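Histidine kinase (Caulobacter vibrioides, PDB 6TNE) is a hybrid histidine kinase, CckA, whose receiver domain, the part seen in this structure, probably takes up a phosphoryl group in two-component signalling. Local coordinates at residues Ala75-Tyr83 with Gly97-Ile105; Ala16-Tyr25 with Ile107-Leu118. All blocks are in the same frame, centred on the assembly; numbering follows the deposited sequence.

In the fold
A CheY-like receiver domain is a five-stranded parallel sheet with helices on both faces, and the two contacts sample different levels of that fold. Interaction 1 joins strands 77-81 and 98-102 at one margin of the sheet, while interaction 2 joins helices 10-21 and 107-118, which share one of its faces. Their centres lie about 13 Å apart. Along the chain, both strands of interaction 1 fall between the two halves of interaction 2, and helix 107-118 directly follows strand 98-102. Met78 and Leu101 of the sheet both touch Leu110 of that helix, so the edge of the sheet and the helix pair above it share one hydrophobic core.

Interaction 1: residues Ala75-Tyr83 with Gly97-Ile105; sequences APVMFISGY and GVTFLPKPI
The carbonyl oxygen of Phe79 is held from two directions: Leu101 N donates at 2.8 Å to Phe79 O, nearly in line with the C=O bond, and the CA-H of Phe100 comes to 3.2 Å from the same oxygen. The pattern recurs along the parallel pair of strands 77-81 and 98-102, with Phe79 N bonding Thr99 O at 2.8 Å. Ser81 N is held only weakly by Leu101 O, but Lys103 N donates at 2.9 Å to Ser81 O, from 61° out of the carbonyl plane, where the strand is ending. Side chains alternate between the faces. Toward helix 107-118 stand Met78, Ile80, Thr99 and Leu101; with OG1 set between the backbone N and the carbonyl carbon (chi1 64°), Thr99 brings that oxygen to 3.5 Å from Met78 CB. On the face toward helix 61-72, Val98 CG1 meets the edge of the Phe79 ring, 3.9 Å from CD2, while Val77 CG1, from Phe79's own strand, lies over one ring face near its rim.

Lys103 folds back across the neighbouring strand. A bend at chi3 (-108°) carries CE over the backbone, 3.9 Å from Ser81 CA, and beside Ile80 CG1 at 4.1 Å. NZ then forms salt bridges with Glu7 and Asp53. A lysine followed by a cis-proline, here Pro104, is familiar just beyond the last strand of receiver domains, where it faces the acidic phosphorylation site. Backbone bonds, regular until the weak one at Ser81, thus hold the edge strand, and apolar contact along the lysine shaft probably helps to aim its ammonium group at the two carboxylates.

Interaction 2: residues Ala16-Tyr25 with Ile107-Leu118; sequences AARLLRARGY and IKTLAERVKQQL
This is a helix-helix contact on one face of the CheY-like alpha/beta sandwich, where helices 10-21 and 107-118 both pack on the same face of the parallel sheet. Segments 16-21 and 107-118 cross at -59° with axes 10.9 Å apart at closest approach, and no direct hydrogen bond joins them. Side chains fill the interval. Deep in it, Leu20 CD2 meets Leu110 CD2 at 4.1 Å, the two side chains running at about a right angle, with Ala16 CB touching the same Leu110 methyl. Phe5 of the sheet lies beneath Ala16 and Leu20. Farther out, Leu19 CB rests 3.9 Å from Ile107 CD1.

A Schellman motif, with Gly24 at positive phi, closes the first helix and turns Arg23 and Tyr25 toward the second. Arg23 runs extended from CG to NE and then turns at chi4 (82°), laying one face of its guanidinium over Ile107, with NH1 3.7 Å from CG1. That same NH1 donates to Leu19 O at 3.2 Å, which steadies the flat group over the isoleucine. Tyr25 takes a methyl in a CH-pi contact: Val114 CG1 stands 4.1 Å from the ring centroid, 29° off its normal, while Leu118 CD1 approaches CE1. The phenol's polar end is served by one water in the ring plane, 2.7 Å from Tyr25 OH; the water in turn donates to Ala111 O at 2.8 Å.

Interaction 1: residues Ala75-Tyr83 with Gly97-Ile105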
# COMPACT_ATOMS: atom_id res chain seq x y z
N ALA A 75 3.51 10.67 -2.99
CA ALA A 75 2.77 9.89 -2.00
C ALA A 75 3.74 9.07 -1.15
O ALA A 75 4.68 8.46 -1.68
CB ALA A 75 1.84 8.91 -2.70
N PRO A 76 3.51 9.00 0.16
CA PRO A 76 4.29 8.08 1.00
C PRO A 76 4.04 6.63 0.63
O PRO A 76 3.03 6.27 0.01
CB PRO A 76 3.77 8.38 2.41
CG PRO A 76 2.35 9.00 2.20
CD PRO A 76 2.52 9.78 0.94
N VAL A 77 4.98 5.80 1.03
CA VAL A 77 4.96 4.37 0.76
C VAL A 77 5.26 3.64 2.05
O VAL A 77 6.21 4.01 2.76
CB VAL A 77 5.99 3.98 -0.33
CG1 VAL A 77 6.02 2.48 -0.54
CG2 VAL A 77 5.77 4.81 -1.62
N MET A 78 4.48 2.61 2.36
CA MET A 78 4.67 1.80 3.54
C MET A 78 4.77 0.36 3.11
O MET A 78 3.84 -0.19 2.49
CB MET A 78 3.46 1.94 4.43
CG MET A 78 3.55 1.15 5.68
SD MET A 78 2.27 1.47 6.88
CE MET A 78 0.78 1.29 5.99
N PHE A 79 5.91 -0.27 3.36
CA PHE A 79 6.11 -1.68 3.10
C PHE A 79 5.75 -2.48 4.32
O PHE A 79 6.03 -2.07 5.45
CB PHE A 79 7.55 -1.94 2.71
CG PHE A 79 7.88 -1.44 1.34
CD1 PHE A 79 7.21 -1.96 0.21
CD2 PHE A 79 8.81 -0.44 1.16
CE1 PHE A 79 7.48 -1.47 -1.07
CE2 PHE A 79 9.06 0.06 -0.11
CZ PHE A 79 8.41 -0.45 -1.21
N ILE A 80 5.17 -3.64 4.09
CA ILE A 80 4.80 -4.58 5.14
C ILE A 80 5.47 -5.91 4.84
O ILE A 80 5.57 -6.32 3.68
CB ILE A 80 3.27 -4.71 5.31
CG1 ILE A 80 2.56 -5.26 4.07
CG2 ILE A 80 2.66 -3.33 5.71
CD1 ILE A 80 1.11 -5.47 4.25
N SER A 81 5.91 -6.62 5.87
CA SER A 81 6.48 -7.95 5.64
C SER A 81 6.64 -8.65 6.96
O SER A 81 6.86 -8.01 8.00
CB SER A 81 7.87 -7.92 4.98
OG SER A 81 8.32 -9.25 4.68
N GLY A 82 6.56 -10.00 6.91
CA GLY A 82 6.91 -10.83 8.04
C GLY A 82 8.39 -11.03 8.22
O GLY A 82 8.81 -11.59 9.24
N TYR A 83 9.20 -10.61 7.23
CA TYR A 83 10.66 -10.62 7.33
C TYR A 83 11.30 -9.39 7.97
O TYR A 83 10.88 -8.26 7.73
CB TYR A 83 11.22 -10.85 5.94
CG TYR A 83 10.74 -12.19 5.44
CD1 TYR A 83 11.42 -13.36 5.76
CD2 TYR A 83 9.55 -12.30 4.73
CE1 TYR A 83 10.95 -14.58 5.33
CE2 TYR A 83 9.06 -13.52 4.32
CZ TYR A 83 9.77 -14.66 4.62
OH TYR A 83 9.29 -15.89 4.20
N GLY A 97 10.15 9.23 1.89
CA GLY A 97 8.82 8.85 2.28
C GLY A 97 8.56 7.36 2.37
O GLY A 97 7.40 6.98 2.20
N VAL A 98 9.58 6.51 2.67
CA VAL A 98 9.43 5.03 2.71
C VAL A 98 9.51 4.51 4.14
O VAL A 98 10.48 4.79 4.88
CB VAL A 98 10.47 4.34 1.83
CG1 VAL A 98 10.49 2.90 2.08
CG2 VAL A 98 10.17 4.57 0.36
N THR A 99 8.47 3.81 4.57
CA THR A 99 8.37 3.28 5.92
C THR A 99 8.17 1.78 5.86
O THR A 99 7.89 1.20 4.78
CB THR A 99 7.24 3.96 6.72
OG1 THR A 99 5.98 3.67 6.11
CG2 THR A 99 7.42 5.46 6.87
N PHE A 100 8.18 1.13 7.03
CA PHE A 100 8.16 -0.34 7.15
C PHE A 100 7.40 -0.74 8.39
O PHE A 100 7.80 -0.35 9.50
CB PHE A 100 9.56 -0.87 7.31
CG PHE A 100 10.47 -0.47 6.24
CD1 PHE A 100 11.18 0.71 6.32
CD2 PHE A 100 10.63 -1.29 5.13
CE1 PHE A 100 12.04 1.09 5.32
CE2 PHE A 100 11.48 -0.91 4.12
CZ PHE A 100 12.19 0.28 4.22
N LEU A 101 6.38 -1.58 8.22
CA LEU A 101 5.54 -2.06 9.32
C LEU A 101 5.61 -3.58 9.31
O LEU A 101 5.33 -4.20 8.27
CB LEU A 101 4.09 -1.56 9.16
CG LEU A 101 2.99 -1.90 10.18
CD1 LEU A 101 3.31 -1.16 11.46
CD2 LEU A 101 1.56 -1.57 9.69
N PRO A 102 6.01 -4.23 10.40
CA PRO A 102 6.10 -5.69 10.36
C PRO A 102 4.72 -6.34 10.37
O PRO A 102 3.78 -5.86 10.99
CB PRO A 102 6.88 -6.03 11.65
CG PRO A 102 6.54 -4.93 12.56
CD PRO A 102 6.41 -3.67 11.70
N LYS A 103 4.63 -7.49 9.71
CA LYS A 103 3.52 -8.42 9.86
C LYS A 103 3.83 -9.40 10.99
O LYS A 103 4.99 -9.71 11.26
CB LYS A 103 3.32 -9.19 8.56
CG LYS A 103 2.65 -8.37 7.46
CD LYS A 103 2.01 -9.24 6.37
CE LYS A 103 2.78 -9.19 5.12
NZ LYS A 103 2.23 -10.08 4.06
N PRO A 104 2.81 -9.93 11.68
CA PRO A 104 1.37 -9.68 11.48
C PRO A 104 0.97 -8.26 11.84
O PRO A 104 1.50 -7.70 12.80
CB PRO A 104 0.70 -10.67 12.44
CG PRO A 104 1.77 -11.00 13.43
CD PRO A 104 3.05 -10.96 12.70
N ILE A 105 0.04 -7.70 11.07
CA ILE A 105 -0.41 -6.32 11.21
C ILE A 105 -1.39 -6.21 12.36
O ILE A 105 -2.33 -6.99 12.48
CB ILE A 105 -1.07 -5.84 9.91
CG1 ILE A 105 -0.06 -5.82 8.76
CG2 ILE A 105 -1.75 -4.49 10.12
CD1 ILE A 105 1.25 -5.16 9.11

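Interaction 2: residues Ala16-Tyr25 with Ile107-Leu118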
# COMPACT_ATOMS: atom_id res chain seq x y z
N ALA A 16 -7.53 -5.87 6.25
CA ALA A 16 -6.95 -4.54 6.41
C ALA A 16 -7.71 -3.52 5.58
O ALA A 16 -7.98 -2.39 6.04
CB ALA A 16 -5.46 -4.56 6.06
N ALA A 17 -8.06 -3.88 4.34
CA ALA A 17 -8.79 -2.95 3.47
C ALA A 17 -10.14 -2.59 4.09
O ALA A 17 -10.55 -1.42 4.10
CB ALA A 17 -8.99 -3.55 2.07
N ARG A 18 -10.89 -3.59 4.56
CA ARG A 18 -12.20 -3.34 5.14
C ARG A 18 -12.09 -2.48 6.40
O ARG A 18 -12.93 -1.60 6.64
CB ARG A 18 -12.91 -4.67 5.42
CG ARG A 18 -13.35 -5.33 4.13
CD ARG A 18 -13.95 -6.69 4.38
NE ARG A 18 -15.24 -6.54 5.06
CZ ARG A 18 -15.94 -7.57 5.54
NH1 ARG A 18 -15.44 -8.79 5.44
NH2 ARG A 18 -17.11 -7.36 6.13
N LEU A 19 -11.07 -2.73 7.23
CA LEU A 19 -10.91 -1.95 8.44
C LEU A 19 -10.49 -0.53 8.14
O LEU A 19 -10.90 0.40 8.84
CB LEU A 19 -9.97 -2.64 9.42
CG LEU A 19 -10.63 -3.89 9.99
CD1 LEU A 19 -9.59 -4.78 10.67
CD2 LEU A 19 -11.74 -3.57 10.97
N LEU A 20 -9.71 -0.33 7.06
CA LEU A 20 -9.36 1.03 6.66
C LEU A 20 -10.59 1.74 6.06
O LEU A 20 -10.81 2.93 6.31
CB LEU A 20 -8.20 0.96 5.71
CG LEU A 20 -6.76 1.22 6.09
CD1 LEU A 20 -6.34 1.73 7.48
CD2 LEU A 20 -5.75 0.39 5.28
N ARG A 21 -11.39 1.03 5.27
CA ARG A 21 -12.62 1.65 4.75
C ARG A 21 -13.56 2.08 5.88
O ARG A 21 -14.27 3.09 5.76
CB ARG A 21 -13.35 0.70 3.80
CG ARG A 21 -12.67 0.47 2.48
CD ARG A 21 -13.51 -0.43 1.52
NE ARG A 21 -12.66 -0.78 0.40
CZ ARG A 21 -12.17 -2.00 0.17
NH1 ARG A 21 -12.54 -3.02 0.95
NH2 ARG A 21 -11.29 -2.17 -0.81
N ALA A 22 -13.60 1.31 6.97
CA ALA A 22 -14.42 1.66 8.13
C ALA A 22 -13.99 2.97 8.73
O ALA A 22 -14.77 3.61 9.44
CB ALA A 22 -14.27 0.56 9.17
N ARG A 23 -12.74 3.37 8.51
CA ARG A 23 -12.19 4.62 9.01
C ARG A 23 -12.25 5.72 7.98
O ARG A 23 -11.75 6.83 8.23
CB ARG A 23 -10.75 4.42 9.47
CG ARG A 23 -10.67 3.52 10.66
CD ARG A 23 -9.28 2.98 10.83
NE ARG A 23 -9.10 2.54 12.20
CZ ARG A 23 -9.50 1.37 12.70
NH1 ARG A 23 -10.11 0.46 11.93
NH2 ARG A 23 -9.27 1.11 14.00
N GLY A 24 -12.90 5.47 6.85
CA GLY A 24 -13.18 6.53 5.91
C GLY A 24 -12.22 6.60 4.74
O GLY A 24 -12.38 7.47 3.88
N TYR A 25 -11.27 5.67 4.64
CA TYR A 25 -10.37 5.68 3.49
C TYR A 25 -10.98 4.98 2.29
O TYR A 25 -11.80 4.06 2.41
CB TYR A 25 -9.06 4.97 3.85
CG TYR A 25 -8.32 5.64 4.99
CD1 TYR A 25 -7.73 6.88 4.81
CD2 TYR A 25 -8.29 5.08 6.26
CE1 TYR A 25 -7.07 7.52 5.82
CE2 TYR A 25 -7.63 5.71 7.30
CZ TYR A 25 -7.03 6.94 7.07
OH TYR A 25 -6.37 7.58 8.08
N ILE A 107 -4.19 -3.66 13.70
CA ILE A 107 -4.97 -2.57 13.05
C ILE A 107 -4.74 -1.23 13.73
O ILE A 107 -4.64 -0.20 13.06
CB ILE A 107 -6.47 -2.89 12.89
CG1 ILE A 107 -7.18 -1.82 12.04
CG2 ILE A 107 -7.22 -2.84 14.21
CD1 ILE A 107 -6.51 -1.47 10.69
N LYS A 108 -4.67 -1.21 15.05
CA LYS A 108 -4.44 0.04 15.75
C LYS A 108 -3.16 0.69 15.26
O LYS A 108 -3.12 1.89 14.96
CB LYS A 108 -4.39 -0.20 17.26
CG LYS A 108 -4.08 1.10 18.05
CD LYS A 108 -4.21 0.92 19.58
CE LYS A 108 -3.78 2.19 20.33
NZ LYS A 108 -4.24 2.26 21.77
N THR A 109 -2.10 -0.12 15.12
CA THR A 109 -0.83 0.42 14.66
C THR A 109 -0.90 0.79 13.20
O THR A 109 -0.40 1.85 12.80
CB THR A 109 0.28 -0.60 14.90
OG1 THR A 109 0.27 -0.96 16.29
CG2 THR A 109 1.64 0.02 14.53
N LEU A 110 -1.54 -0.05 12.37
CA LEU A 110 -1.67 0.30 10.95
C LEU A 110 -2.38 1.64 10.80
O LEU A 110 -1.94 2.52 10.03
CB LEU A 110 -2.45 -0.79 10.21
CG LEU A 110 -2.75 -0.53 8.73
CD1 LEU A 110 -1.45 -0.49 7.94
CD2 LEU A 110 -3.74 -1.57 8.21
N ALA A 111 -3.53 1.80 11.47
CA ALA A 111 -4.29 3.04 11.36
C ALA A 111 -3.48 4.24 11.84
O ALA A 111 -3.53 5.33 11.25
CB ALA A 111 -5.61 2.90 12.11
N GLU A 112 -2.74 4.08 12.94
CA GLU A 112 -1.89 5.16 13.43
C GLU A 112 -0.86 5.57 12.39
O GLU A 112 -0.63 6.76 12.17
CB GLU A 112 -1.20 4.65 14.68
CG GLU A 112 -0.23 5.53 15.35
CD GLU A 112 0.14 4.97 16.72
OE1 GLU A 112 0.68 5.72 17.56
OE2 GLU A 112 -0.11 3.77 16.97
N ARG A 113 -0.17 4.59 11.78
CA ARG A 113 0.85 4.91 10.77
C ARG A 113 0.25 5.51 9.51
O ARG A 113 0.84 6.43 8.93
CB ARG A 113 1.65 3.66 10.40
CG ARG A 113 2.30 2.97 11.56
CD ARG A 113 3.44 3.74 12.19
NE ARG A 113 4.24 2.75 12.91
CZ ARG A 113 5.12 1.96 12.30
NH1 ARG A 113 5.32 2.08 10.98
NH2 ARG A 113 5.78 1.05 13.00
N VAL A 114 -0.91 5.04 9.09
CA VAL A 114 -1.55 5.64 7.92
C VAL A 114 -1.85 7.11 8.21
O VAL A 114 -1.57 8.01 7.41
CB VAL A 114 -2.83 4.88 7.56
CG1 VAL A 114 -3.67 5.66 6.58
CG2 VAL A 114 -2.49 3.51 6.99
N LYS A 115 -2.44 7.35 9.38
CA LYS A 115 -2.76 8.73 9.77
C LYS A 115 -1.51 9.61 9.82
O LYS A 115 -1.51 10.75 9.32
CB LYS A 115 -3.42 8.69 11.14
CG LYS A 115 -4.05 10.01 11.55
CD LYS A 115 -5.03 9.82 12.72
CE LYS A 115 -4.38 10.12 14.04
NZ LYS A 115 -4.28 11.60 14.26
N GLN A 116 -0.43 9.10 10.42
CA GLN A 116 0.80 9.87 10.50
C GLN A 116 1.34 10.23 9.12
O GLN A 116 1.68 11.38 8.85
CB GLN A 116 1.82 9.05 11.29
CG GLN A 116 2.92 9.84 11.91
CD GLN A 116 4.05 10.04 10.96
OE1 GLN A 116 4.51 9.08 10.34
NE2 GLN A 116 4.50 11.29 10.82
N GLN A 117 1.42 9.24 8.22
CA GLN A 117 1.95 9.46 6.88
C GLN A 117 1.08 10.41 6.09
O GLN A 117 1.60 11.19 5.28
CB GLN A 117 2.13 8.15 6.11
CG GLN A 117 3.24 7.31 6.69
CD GLN A 117 3.10 5.88 6.29
OE1 GLN A 117 2.08 5.24 6.58
NE2 GLN A 117 4.12 5.35 5.66
N LEU A 118 -0.24 10.38 6.30
CA LEU A 118 -1.12 11.27 5.56
C LEU A 118 -1.16 12.68 6.13
O LEU A 118 -1.52 13.61 5.39
CB LEU A 118 -2.53 10.68 5.46
CG LEU A 118 -2.61 9.41 4.63
CD1 LEU A 118 -3.97 8.78 4.82
CD2 LEU A 118 -2.37 9.74 3.17
O HOH W 1 -6.04 6.00 10.29